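Local coordinates for protein GDP-L-fucose synthase (Campylobacter jejuni subsp. jejuni serotype O:2, PDB 7CXT) that reduces, with NADPH as cofactor, the C4 keto group of GDP-6-OMe-4-keto-L-xylo-heptose and may also act as a GDP-L-fucose synthase, at residues T5-Y10 with K58-F63; E84-Q89 with G139-A144; V105-G110 with L163-L168. All coordinates share one frame; numbering follows the deposited sequence.

Contact 1 (T5-Y10 with K58-F63)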
loop_
_atom_site.group_PDB
_atom_site.type_symbol
_atom_site.label_atom_id
_atom_site.label_comp_id
_atom_site.label_asym_id
_atom_site.label_seq_id
_atom_site.Cartn_x
_atom_site.Cartn_y
_atom_site.Cartn_z
ATOM N N THR A 5 -18.870 -21.128 19.983
ATOM C CA THR A 5 -17.841 -21.613 20.898
ATOM C C THR A 5 -16.934 -22.643 20.219
ATOM O O THR A 5 -15.742 -22.725 20.540
ATOM C CB THR A 5 -18.473 -22.172 22.182
ATOM O OG1 THR A 5 -19.483 -23.124 21.855
ATOM C CG2 THR A 5 -19.110 -21.050 23.002
ATOM N N ASN A 6 -17.453 -23.383 19.242
ATOM C CA ASN A 6 -16.669 -24.334 18.458
ATOM C C ASN A 6 -16.010 -23.737 17.208
ATOM O O ASN A 6 -15.336 -24.476 16.476
ATOM C CB ASN A 6 -17.550 -25.520 18.048
ATOM C CG ASN A 6 -18.873 -25.082 17.433
ATOM O OD1 ASN A 6 -19.612 -24.291 18.022
ATOM N ND2 ASN A 6 -19.178 -25.600 16.244
ATOM N N SER A 7 -16.194 -22.443 16.932
ATOM C CA SER A 7 -15.590 -21.846 15.746
ATOM C C SER A 7 -14.074 -21.975 15.807
ATOM O O SER A 7 -13.461 -21.769 16.858
ATOM C CB SER A 7 -15.972 -20.365 15.627
ATOM O OG SER A 7 -17.310 -20.204 15.183
ATOM N N LYS A 8 -13.469 -22.323 14.672
ATOM C CA LYS A 8 -12.016 -22.389 14.567
ATOM C C LYS A 8 -11.457 -20.989 14.341
ATOM O O LYS A 8 -11.817 -20.321 13.364
ATOM C CB LYS A 8 -11.607 -23.318 13.429
ATOM C CG LYS A 8 -10.156 -23.788 13.513
ATOM C CD LYS A 8 -9.841 -24.757 12.378
ATOM C CE LYS A 8 -8.670 -25.655 12.715
ATOM N NZ LYS A 8 -8.228 -26.486 11.550
ATOM N N ILE A 9 -10.554 -20.560 15.225
ATOM C CA ILE A 9 -10.014 -19.205 15.224
ATOM C C ILE A 9 -8.507 -19.264 15.050
ATOM O O ILE A 9 -7.816 -19.932 15.826
ATOM C CB ILE A 9 -10.330 -18.444 16.525
ATOM C CG1 ILE A 9 -11.784 -18.637 16.962
ATOM C CG2 ILE A 9 -9.933 -16.969 16.373
ATOM C CD1 ILE A 9 -12.751 -17.825 16.224
ATOM N N TYR A 10 -8.000 -18.516 14.075
ATOM C CA TYR A 10 -6.576 -18.276 13.894
ATOM C C TYR A 10 -6.239 -16.868 14.385
ATOM O O TYR A 10 -6.786 -15.886 13.877
ATOM C CB TYR A 10 -6.199 -18.450 12.420
ATOM C CG TYR A 10 -4.804 -18.017 12.045
ATOM C CD1 TYR A 10 -3.707 -18.365 12.823
ATOM C CD2 TYR A 10 -4.577 -17.285 10.863
ATOM C CE1 TYR A 10 -2.400 -17.983 12.451
ATOM C CE2 TYR A 10 -3.296 -16.893 10.496
ATOM C CZ TYR A 10 -2.207 -17.246 11.294
ATOM O OH TYR A 10 -0.938 -16.837 10.926
ATOM N N LYS A 58 -7.955 -24.165 7.456
ATOM C CA LYS A 58 -9.258 -23.605 7.113
ATOM C C LYS A 58 -9.889 -22.846 8.286
ATOM O O LYS A 58 -11.010 -23.159 8.700
ATOM C CB LYS A 58 -10.197 -24.701 6.626
ATOM C CG LYS A 58 -9.794 -25.399 5.324
ATOM C CD LYS A 58 -10.018 -24.494 4.109
ATOM C CE LYS A 58 -9.766 -25.228 2.804
ATOM N NZ LYS A 58 -10.024 -24.365 1.611
ATOM N N PRO A 59 -9.207 -21.842 8.843
ATOM C CA PRO A 59 -9.811 -21.120 9.972
ATOM C C PRO A 59 -11.093 -20.427 9.529
ATOM O O PRO A 59 -11.193 -19.958 8.398
ATOM C CB PRO A 59 -8.727 -20.115 10.374
ATOM C CG PRO A 59 -7.963 -19.867 9.101
ATOM C CD PRO A 59 -7.992 -21.172 8.346
ATOM N N GLU A 60 -12.086 -20.371 10.432
ATOM C CA GLU A 60 -13.306 -19.610 10.135
ATOM C C GLU A 60 -13.198 -18.134 10.496
ATOM O O GLU A 60 -13.888 -17.298 9.888
ATOM C CB GLU A 60 -14.513 -20.203 10.867
ATOM C CG GLU A 60 -14.825 -21.644 10.474
ATOM C CD GLU A 60 -15.793 -22.291 11.433
ATOM O OE1 GLU A 60 -17.013 -22.103 11.257
ATOM O OE2 GLU A 60 -15.328 -22.971 12.368
ATOM N N TYR A 61 -12.357 -17.792 11.467
ATOM C CA TYR A 61 -12.140 -16.407 11.860
ATOM C C TYR A 61 -10.647 -16.167 11.998
ATOM O O TYR A 61 -9.899 -17.060 12.404
ATOM C CB TYR A 61 -12.878 -16.079 13.181
ATOM C CG TYR A 61 -14.370 -16.256 13.044
ATOM C CD1 TYR A 61 -14.973 -17.497 13.251
ATOM C CD2 TYR A 61 -15.170 -15.198 12.660
ATOM C CE1 TYR A 61 -16.330 -17.666 13.082
ATOM C CE2 TYR A 61 -16.548 -15.360 12.497
ATOM C CZ TYR A 61 -17.118 -16.580 12.716
ATOM O OH TYR A 61 -18.482 -16.714 12.553
ATOM N N VAL A 62 -10.217 -14.952 11.654
ATOM C CA VAL A 62 -8.804 -14.585 11.643
ATOM C C VAL A 62 -8.632 -13.262 12.385
ATOM O O VAL A 62 -9.347 -12.294 12.107
ATOM C CB VAL A 62 -8.269 -14.477 10.199
ATOM C CG1 VAL A 62 -6.838 -13.925 10.188
ATOM C CG2 VAL A 62 -8.357 -15.845 9.495
ATOM N N PHE A 63 -7.704 -13.233 13.352
ATOM C CA PHE A 63 -7.260 -12.006 14.021
ATOM C C PHE A 63 -5.813 -11.798 13.606
ATOM O O PHE A 63 -4.935 -12.543 14.057
ATOM C CB PHE A 63 -7.340 -12.108 15.548
ATOM C CG PHE A 63 -8.725 -12.081 16.104
ATOM C CD1 PHE A 63 -9.347 -10.867 16.398
ATOM C CD2 PHE A 63 -9.394 -13.263 16.384
ATOM C CE1 PHE A 63 -10.629 -10.852 16.925
ATOM C CE2 PHE A 63 -10.668 -13.252 16.919
ATOM C CZ PHE A 63 -11.281 -12.046 17.197
HETATM O O HOH W 1 -18.490 -21.338 13.155
#

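Contact 2 (E84-Q89 with G139-A144). With NDP (NADPH dihydro-nicotinamide-adenine-dinucleotide phosphate), chain C.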
loop_
_atom_site.group_PDB
_atom_site.type_symbol
_atom_site.label_atom_id
_atom_site.label_comp_id
_atom_site.label_asym_id
_atom_site.label_seq_id
_atom_site.Cartn_x
_atom_site.Cartn_y
_atom_site.Cartn_z
ATOM N N GLU A 84 7.870 -6.123 4.432
ATOM C CA GLU A 84 7.446 -7.233 5.286
ATOM C C GLU A 84 5.993 -7.091 5.727
ATOM O O GLU A 84 5.244 -8.069 5.722
ATOM C CB GLU A 84 8.377 -7.360 6.500
ATOM C CG GLU A 84 9.778 -7.935 6.146
ATOM C CD GLU A 84 10.708 -7.999 7.355
ATOM O OE1 GLU A 84 11.932 -7.750 7.205
ATOM O OE2 GLU A 84 10.203 -8.280 8.460
ATOM N N ASN A 85 5.564 -5.889 6.103
ATOM C CA ASN A 85 4.164 -5.724 6.507
ATOM C C ASN A 85 3.200 -5.855 5.329
ATOM O O ASN A 85 2.113 -6.430 5.478
ATOM C CB ASN A 85 3.975 -4.382 7.222
ATOM C CG ASN A 85 4.636 -4.376 8.583
ATOM O OD1 ASN A 85 4.293 -5.189 9.451
ATOM N ND2 ASN A 85 5.621 -3.510 8.764
ATOM N N LEU A 86 3.569 -5.358 4.143
ATOM C CA LEU A 86 2.697 -5.585 2.993
ATOM C C LEU A 86 2.576 -7.072 2.683
ATOM O O LEU A 86 1.504 -7.542 2.289
ATOM C CB LEU A 86 3.213 -4.857 1.748
ATOM C CG LEU A 86 3.049 -3.358 1.635
ATOM C CD1 LEU A 86 3.554 -2.842 0.270
ATOM C CD2 LEU A 86 1.572 -2.968 1.901
ATOM N N MET A 87 3.665 -7.829 2.856
ATOM C CA MET A 87 3.624 -9.257 2.530
ATOM C C MET A 87 2.774 -10.029 3.536
ATOM O O MET A 87 1.967 -10.889 3.153
ATOM C CB MET A 87 5.046 -9.840 2.494
ATOM C CG MET A 87 5.890 -9.425 1.290
ATOM S SD MET A 87 5.170 -9.813 -0.316
ATOM C CE MET A 87 4.945 -11.586 -0.194
ATOM N N ILE A 88 2.962 -9.751 4.826
ATOM C CA ILE A 88 2.103 -10.350 5.850
ATOM C C ILE A 88 0.641 -10.022 5.570
ATOM O O ILE A 88 -0.221 -10.908 5.544
ATOM C CB ILE A 88 2.517 -9.861 7.247
ATOM C CG1 ILE A 88 3.946 -10.280 7.581
ATOM C CG2 ILE A 88 1.524 -10.346 8.310
ATOM C CD1 ILE A 88 4.401 -9.696 8.913
ATOM N N GLN A 89 0.345 -8.741 5.317
ATOM C CA GLN A 89 -1.039 -8.342 5.078
ATOM C C GLN A 89 -1.594 -9.019 3.837
ATOM O O GLN A 89 -2.660 -9.640 3.890
ATOM C CB GLN A 89 -1.139 -6.824 4.940
ATOM C CG GLN A 89 -0.805 -6.068 6.211
ATOM C CD GLN A 89 -0.364 -4.639 5.946
ATOM O OE1 GLN A 89 -0.521 -4.110 4.834
ATOM N NE2 GLN A 89 0.184 -4.001 6.974
ATOM N N GLY A 139 3.565 3.592 7.645
ATOM C CA GLY A 139 2.194 4.057 7.556
ATOM C C GLY A 139 1.577 3.754 6.209
ATOM O O GLY A 139 0.420 3.334 6.131
ATOM N N ALA A 140 2.368 3.874 5.133
ATOM C CA ALA A 140 1.854 3.536 3.809
ATOM C C ALA A 140 1.478 2.055 3.721
ATOM O O ALA A 140 0.487 1.694 3.080
ATOM C CB ALA A 140 2.896 3.882 2.738
ATOM N N ALA A 141 2.258 1.182 4.349
ATOM C CA ALA A 141 1.882 -0.233 4.376
ATOM C C ALA A 141 0.585 -0.455 5.164
ATOM O O ALA A 141 -0.252 -1.283 4.778
ATOM C CB ALA A 141 3.020 -1.054 4.990
ATOM N N LYS A 142 0.404 0.269 6.274
ATOM C CA LYS A 142 -0.839 0.134 7.036
ATOM C C LYS A 142 -2.032 0.667 6.252
ATOM O O LYS A 142 -3.130 0.111 6.334
ATOM C CB LYS A 142 -0.730 0.856 8.380
ATOM C CG LYS A 142 0.072 0.094 9.428
ATOM C CD LYS A 142 -0.607 -1.214 9.799
ATOM C CE LYS A 142 0.219 -1.957 10.852
ATOM N NZ LYS A 142 -0.330 -3.309 11.182
ATOM N N ILE A 143 -1.822 1.707 5.447
ATOM C CA ILE A 143 -2.899 2.196 4.592
ATOM C C ILE A 143 -3.310 1.110 3.611
ATOM O O ILE A 143 -4.502 0.830 3.422
ATOM C CB ILE A 143 -2.446 3.485 3.874
ATOM C CG1 ILE A 143 -2.337 4.645 4.882
ATOM C CG2 ILE A 143 -3.367 3.809 2.678
ATOM C CD1 ILE A 143 -1.822 5.965 4.288
ATOM N N ALA A 144 -2.326 0.455 2.999
ATOM C CA ALA A 144 -2.626 -0.566 2.011
ATOM C C ALA A 144 -3.344 -1.751 2.636
ATOM O O ALA A 144 -4.184 -2.374 1.984
ATOM C CB ALA A 144 -1.332 -1.022 1.315
HETATM P PA NDP C . 4.062 -7.269 18.567
HETATM O O1A NDP C . 5.204 -6.705 17.796
HETATM O O2A NDP C . 3.993 -7.136 20.065
HETATM O O5B NDP C . 3.950 -8.873 18.231
HETATM C C5B NDP C . 3.935 -8.976 16.850
HETATM C C4B NDP C . 3.912 -10.488 16.543
HETATM O O4B NDP C . 4.056 -10.710 15.143
HETATM C C3B NDP C . 5.108 -11.144 17.284
HETATM O O3B NDP C . 4.668 -12.279 17.988
HETATM C C2B NDP C . 6.013 -11.584 16.100
HETATM O O2B NDP C . 6.601 -12.746 16.284
HETATM C C1B NDP C . 4.929 -11.787 15.002
HETATM N N9A NDP C . 5.521 -11.729 13.678
HETATM C C8A NDP C . 6.211 -10.649 13.067
HETATM N N7A NDP C . 6.633 -10.934 11.838
HETATM C C5A NDP C . 6.203 -12.287 11.632
HETATM C C6A NDP C . 6.336 -13.166 10.546
HETATM N N6A NDP C . 6.996 -12.810 9.376
HETATM N N1A NDP C . 5.818 -14.407 10.594
HETATM C C2A NDP C . 5.181 -14.746 11.771
HETATM N N3A NDP C . 4.970 -14.041 12.875
HETATM C C4A NDP C . 5.515 -12.777 12.774
HETATM O O3 NDP C . 2.773 -6.577 17.798
HETATM P PN NDP C . 1.693 -5.922 18.800
HETATM O O1N NDP C . 2.299 -4.743 19.456
HETATM O O2N NDP C . 0.754 -6.872 19.513
HETATM O O5D NDP C . 0.606 -5.095 17.698
HETATM C C5D NDP C . -0.211 -5.973 17.037
HETATM C C4D NDP C . -1.013 -5.156 16.033
HETATM O O4D NDP C . -1.379 -3.885 16.644
HETATM C C3D NDP C . -0.089 -4.789 14.809
HETATM O O3D NDP C . -0.868 -4.746 13.667
HETATM C C2D NDP C . 0.399 -3.377 15.169
HETATM O O2D NDP C . 0.700 -2.583 14.051
HETATM C C1D NDP C . -0.890 -2.833 15.815
HETATM N N1N NDP C . -0.562 -1.668 16.632
HETATM C C2N NDP C . 0.135 -1.789 17.839
HETATM C C3N NDP C . 0.666 -0.652 18.419
HETATM C C7N NDP C . 1.412 -0.754 19.673
HETATM O O7N NDP C . 1.768 0.228 20.353
HETATM N N7N NDP C . 1.764 -2.025 20.112
HETATM C C4N NDP C . 0.532 0.681 17.805
HETATM C C5N NDP C . -0.438 0.702 16.698
HETATM C C6N NDP C . -0.933 -0.417 16.173
HETATM P P2B NDP C . 8.240 -12.690 17.057
HETATM O O1X NDP C . 7.818 -12.241 18.418
HETATM O O2X NDP C . 8.632 -14.162 16.888
HETATM O O3X NDP C . 8.896 -11.683 16.160
#

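Contact 3 (V105-G110 with L163-L168). With NDP (NADPH dihydro-nicotinamide-adenine-dinucleotide phosphate), chain C.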
loop_
_atom_site.group_PDB
_atom_site.type_symbol
_atom_site.label_atom_id
_atom_site.label_comp_id
_atom_site.label_asym_id
_atom_site.label_seq_id
_atom_site.Cartn_x
_atom_site.Cartn_y
_atom_site.Cartn_z
ATOM N N VAL A 105 -10.167 -9.685 11.272
ATOM C CA VAL A 105 -9.903 -8.396 11.892
ATOM C C VAL A 105 -8.439 -8.072 11.710
ATOM O O VAL A 105 -7.568 -8.861 12.091
ATOM C CB VAL A 105 -10.281 -8.370 13.384
ATOM C CG1 VAL A 105 -9.671 -7.131 14.029
ATOM C CG2 VAL A 105 -11.784 -8.333 13.530
ATOM N N PHE A 106 -8.173 -6.907 11.141
ATOM C CA PHE A 106 -6.825 -6.429 10.914
ATOM C C PHE A 106 -6.607 -5.200 11.778
ATOM O O PHE A 106 -7.530 -4.407 11.985
ATOM C CB PHE A 106 -6.615 -6.116 9.418
ATOM C CG PHE A 106 -5.351 -5.376 9.125
ATOM C CD1 PHE A 106 -4.119 -5.902 9.498
ATOM C CD2 PHE A 106 -5.389 -4.152 8.471
ATOM C CE1 PHE A 106 -2.945 -5.206 9.238
ATOM C CE2 PHE A 106 -4.228 -3.455 8.188
ATOM C CZ PHE A 106 -2.991 -3.995 8.560
ATOM N N PHE A 107 -5.402 -5.043 12.312
ATOM C CA PHE A 107 -5.139 -3.915 13.198
ATOM C C PHE A 107 -4.304 -2.869 12.474
ATOM O O PHE A 107 -3.232 -3.175 11.932
ATOM C CB PHE A 107 -4.477 -4.381 14.487
ATOM C CG PHE A 107 -5.382 -5.226 15.323
ATOM C CD1 PHE A 107 -6.267 -4.641 16.224
ATOM C CD2 PHE A 107 -5.399 -6.593 15.170
ATOM C CE1 PHE A 107 -7.129 -5.421 16.979
ATOM C CE2 PHE A 107 -6.256 -7.383 15.925
ATOM C CZ PHE A 107 -7.130 -6.792 16.828
ATOM N N GLY A 108 -4.834 -1.642 12.428
ATOM C CA GLY A 108 -4.138 -0.520 11.842
ATOM C C GLY A 108 -3.336 0.242 12.870
ATOM O O GLY A 108 -3.296 -0.090 14.053
ATOM N N SER A 109 -2.731 1.327 12.414
ATOM C CA SER A 109 -1.872 2.144 13.253
ATOM C C SER A 109 -2.179 3.608 13.020
ATOM O O SER A 109 -2.488 4.011 11.898
ATOM C CB SER A 109 -0.378 1.896 12.955
ATOM O OG SER A 109 0.437 2.882 13.578
ATOM N N GLY A 110 -2.024 4.411 14.076
ATOM C CA GLY A 110 -2.203 5.845 13.947
ATOM C C GLY A 110 -1.190 6.491 13.026
ATOM O O GLY A 110 -1.416 7.610 12.555
ATOM N N LEU A 163 -9.283 -2.194 12.410
ATOM C CA LEU A 163 -9.390 -1.419 13.636
ATOM C C LEU A 163 -8.058 -0.722 13.858
ATOM O O LEU A 163 -7.007 -1.379 13.875
ATOM C CB LEU A 163 -9.736 -2.313 14.836
ATOM C CG LEU A 163 -10.971 -3.203 14.654
ATOM C CD1 LEU A 163 -11.224 -4.097 15.886
ATOM C CD2 LEU A 163 -12.195 -2.341 14.356
ATOM N N VAL A 164 -8.090 0.599 14.008
ATOM C CA VAL A 164 -6.873 1.406 14.041
ATOM C C VAL A 164 -6.634 1.896 15.460
ATOM O O VAL A 164 -7.521 2.515 16.063
ATOM C CB VAL A 164 -6.969 2.592 13.064
ATOM C CG1 VAL A 164 -5.614 3.266 12.926
ATOM C CG2 VAL A 164 -7.512 2.108 11.721
ATOM N N LEU A 165 -5.423 1.674 15.976
ATOM C CA LEU A 165 -5.102 2.084 17.339
ATOM C C LEU A 165 -3.774 2.829 17.377
ATOM O O LEU A 165 -2.980 2.772 16.429
ATOM C CB LEU A 165 -5.031 0.896 18.301
ATOM C CG LEU A 165 -3.920 -0.107 17.967
ATOM C CD1 LEU A 165 -3.352 -0.677 19.251
ATOM C CD2 LEU A 165 -4.453 -1.225 17.077
ATOM N N ASN A 166 -3.545 3.544 18.494
ATOM C CA ASN A 166 -2.314 4.320 18.660
ATOM C C ASN A 166 -1.238 3.603 19.476
ATOM O O ASN A 166 -0.291 3.077 18.892
ATOM C CB ASN A 166 -2.624 5.687 19.259
ATOM C CG ASN A 166 -3.081 6.674 18.201
ATOM O OD1 ASN A 166 -2.532 6.698 17.092
ATOM N ND2 ASN A 166 -4.121 7.443 18.504
ATOM N N ASN A 167 -1.317 3.603 20.800
ATOM C CA ASN A 167 -0.317 2.938 21.635
ATOM C C ASN A 167 -0.974 1.798 22.392
ATOM O O ASN A 167 -2.024 1.983 23.011
ATOM C CB ASN A 167 0.335 3.883 22.651
ATOM C CG ASN A 167 1.126 4.989 22.000
ATOM O OD1 ASN A 167 0.640 6.119 21.854
ATOM N ND2 ASN A 167 2.339 4.679 21.602
ATOM N N LEU A 168 -0.348 0.632 22.345
ATOM C CA LEU A 168 -0.821 -0.554 23.037
ATOM C C LEU A 168 -0.009 -0.771 24.307
ATOM O O LEU A 168 1.187 -0.486 24.362
ATOM C CB LEU A 168 -0.695 -1.787 22.137
ATOM C CG LEU A 168 -1.743 -2.899 22.049
ATOM C CD1 LEU A 168 -1.047 -4.235 21.778
ATOM C CD2 LEU A 168 -2.679 -2.984 23.245
HETATM P PA NDP C . 4.062 -7.269 18.567
HETATM O O1A NDP C . 5.204 -6.705 17.796
HETATM O O2A NDP C . 3.993 -7.136 20.065
HETATM O O5B NDP C . 3.950 -8.873 18.231
HETATM C C5B NDP C . 3.935 -8.976 16.850
HETATM C C4B NDP C . 3.912 -10.488 16.543
HETATM O O4B NDP C . 4.056 -10.710 15.143
HETATM C C3B NDP C . 5.108 -11.144 17.284
HETATM O O3B NDP C . 4.668 -12.279 17.988
HETATM C C2B NDP C . 6.013 -11.584 16.100
HETATM O O2B NDP C . 6.601 -12.746 16.284
HETATM C C1B NDP C . 4.929 -11.787 15.002
HETATM N N9A NDP C . 5.521 -11.729 13.678
HETATM C C8A NDP C . 6.211 -10.649 13.067
HETATM N N7A NDP C . 6.633 -10.934 11.838
HETATM C C5A NDP C . 6.203 -12.287 11.632
HETATM C C6A NDP C . 6.336 -13.166 10.546
HETATM N N6A NDP C . 6.996 -12.810 9.376
HETATM N N1A NDP C . 5.818 -14.407 10.594
HETATM C C2A NDP C . 5.181 -14.746 11.771
HETATM N N3A NDP C . 4.970 -14.041 12.875
HETATM C C4A NDP C . 5.515 -12.777 12.774
HETATM O O3 NDP C . 2.773 -6.577 17.798
HETATM P PN NDP C . 1.693 -5.922 18.800
HETATM O O1N NDP C . 2.299 -4.743 19.456
HETATM O O2N NDP C . 0.754 -6.872 19.513
HETATM O O5D NDP C . 0.606 -5.095 17.698
HETATM C C5D NDP C . -0.211 -5.973 17.037
HETATM C C4D NDP C . -1.013 -5.156 16.033
HETATM O O4D NDP C . -1.379 -3.885 16.644
HETATM C C3D NDP C . -0.089 -4.789 14.809
HETATM O O3D NDP C . -0.868 -4.746 13.667
HETATM C C2D NDP C . 0.399 -3.377 15.169
HETATM O O2D NDP C . 0.700 -2.583 14.051
HETATM C C1D NDP C . -0.890 -2.833 15.815
HETATM N N1N NDP C . -0.562 -1.668 16.632
HETATM C C2N NDP C . 0.135 -1.789 17.839
HETATM C C3N NDP C . 0.666 -0.652 18.419
HETATM C C7N NDP C . 1.412 -0.754 19.673
HETATM O O7N NDP C . 1.768 0.228 20.353
HETATM N N7N NDP C . 1.764 -2.025 20.112
HETATM C C4N NDP C . 0.532 0.681 17.805
HETATM C C5N NDP C . -0.438 0.702 16.698
HETATM C C6N NDP C . -0.933 -0.417 16.173
HETATM P P2B NDP C . 8.240 -12.690 17.057
HETATM O O1X NDP C . 7.818 -12.241 18.418
HETATM O O2X NDP C . 8.632 -14.162 16.888
HETATM O O3X NDP C . 8.896 -11.683 16.160
HETATM O O HOH W 2 0.868 3.331 16.346
#

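Contact 1 (T5-Y10 with K58-F63)
Lys58 passes Lys8 just before strands 61-64 and 9-12 pair in parallel in the Rossmann sheet. It leaves the preceding helix with positive phi, and its carbonyl lies near the extended Lys8 chain, whose NZ forms a salt bridge with Glu57. Pro59 packs its ring against Tyr10, with Pro59 CB 3.7 Å from Tyr10 CB. Glu60 grips the main chain of Lys8 twice. Its N bonds to Lys8 O (2.9 Å), and its carboxylate turns back so that OE2 takes the N-H of Lys8 (3.0 Å). That second bond is nearly straight, 174° at the hydrogen, but reaches OE2 from above the carboxylate plane. CG of Glu60 stands beside its own backbone N (chi1 -61°) and the chain is extended beyond it, which carries the acid to the backbone of Ser7 and Lys8. A water donates a hydrogen bond to Glu60 OE1 and is also hydrogen-bonded to Ser7 OG, which has a further partner in Gln4 N. Tyr61 N is the second donor to Lys8 O, at 3.2 Å, while Tyr61 O receives the N-H of Tyr10. Ile9 CD1 rests 3.5 Å from Tyr61 CB; farther out the Tyr61 ring passes Ser7, and Tyr61 OH is hydrogen-bonded to Lys102 NZ. On the other face of the sheet, Val62 lies alongside Tyr10, both pointing the same way; Tyr10 also touches Leu44, a residue of the NADPH site, and Phe53. Phe63 N closes the ladder on Tyr10 O (2.9 Å), and the Phe63 ring meets Ile9 edge-on, with CG2 in the ring plane and 3.7 Å from CD2.

Contact 2 (E84-Q89 with G139-A144)
Leu86 lays its CD2 methyl against helix 136-156, 3.5 Å from Ala144 CB and 3.7 Å from Ala141 CA. One branch thus fills the notch between two alanines a helical turn apart. Ala141 CB is also faced by Asn85 CB, at 4.1 Å, while Gln89, one turn on, packs its side chain beside Ala141. The small alanines let the helices run close, their axes 9.0 Å apart and only 14° from parallel. Lys142 starts out pointing away from helix 78-98, but bends at chi2 (-64°) and passes Gln89 on its way to the cofactor. There NZ donates to both hydroxyls of the nicotinamide ribose, O3D at 2.9 Å and O2D at 3.1 Å, and to the carbonyl of Phe107, so three oxygens hold the ammonium group. Lys142 follows Phe138 by four residues, the spacing of the YxxxK motif of short-chain dehydrogenases, with phenylalanine here at the tyrosine position. In the next shell, the amide of Asn85 is hydrogen-bonded to Leu68 N and Phe81 O, and the side chain touches Val67 of the NADPH site. Leu86 of the second subunit packs on Ala144, and Asn90 of that subunit on Leu86 here. Helices 78-98 and 136-156 lie side by side on the same side of the Rossmann sheet, with Gln89 and Lys142 resting on Phe106 of strand 103-109.

Contact 3 (V105-G110 with L163-L168)
Phe107 and Leu165 cross at an oblique angle on the cofactor side of two parallel strands, with CD1 of the ring 4.0 Å from Leu165 CD2. Leu165 holds CG between its backbone N and carbonyl carbon (chi1 63°), which turns its branches up under the nicotinamide; CG comes within 3.5 Å of NADPH C6N. Phe107 sets its CB beside the adjoining ribose, and Val105 CG1 lies over one face of its ring, displaced toward the rim. The same valine methyl meets Leu163 CD1 at 3.9 Å, again with the side chains crossing. Ser109, also on this face, brings CB near C5N and C6N of the nicotinamide. Its OG is bonded to Tyr111 N and to a water that donates to Asn166 O, so the water links the end of strand 103-109 to the loop after strand 160-165.

On the other face, Val164 CG1, anti to its backbone N (chi1 -170°), lies 3.4 Å from Ser109 O, and Gly108, without a side chain, brings its CA to 4.0 Å from that of Val164. Between the strands, Leu163 N donates to Phe106 O (2.9 Å), whereas Gly108 N reaches Leu163 O from above the carbonyl plane; the later bonds, from Leu165 N to Gly108 O and from Gly110 N to Leu165 O, are weak. Past the strand, Asn166 places OD1 3.3 Å from Gly110 CA while ND2 goes to Glu241. Leu168 N then donates to the carboxamide O7N of NADPH (2.9 Å).

Such C-terminal ends of parallel strands, opening into loops that cradle the nicotinamide, form the nicotinamide end of the cofactor site in a Rossmann fold, and Ser109 is predicted to matter for catalysis there.

Contacts 1 and 3 belong to one parallel sheet and are joined where Val62 O meets Val105 N across strands 61-64 and 103-109. Contact 1 has its centre about 21 Å from the centre of the chain; contact 3, about 6 Å from it by the same measure, is wholly buried. Both rest on backbone ladders, but contact 1, mostly buried with exposed residues at its loop end, adds a carboxylate-to-backbone bond, and contact 3 adds packing against the nicotinamide. Contact 2 has no clear hydrogen bond between its segments: it is buried helix packing against alanines, next to the second subunit. Contacts 2 and 3 reach the same NADPH.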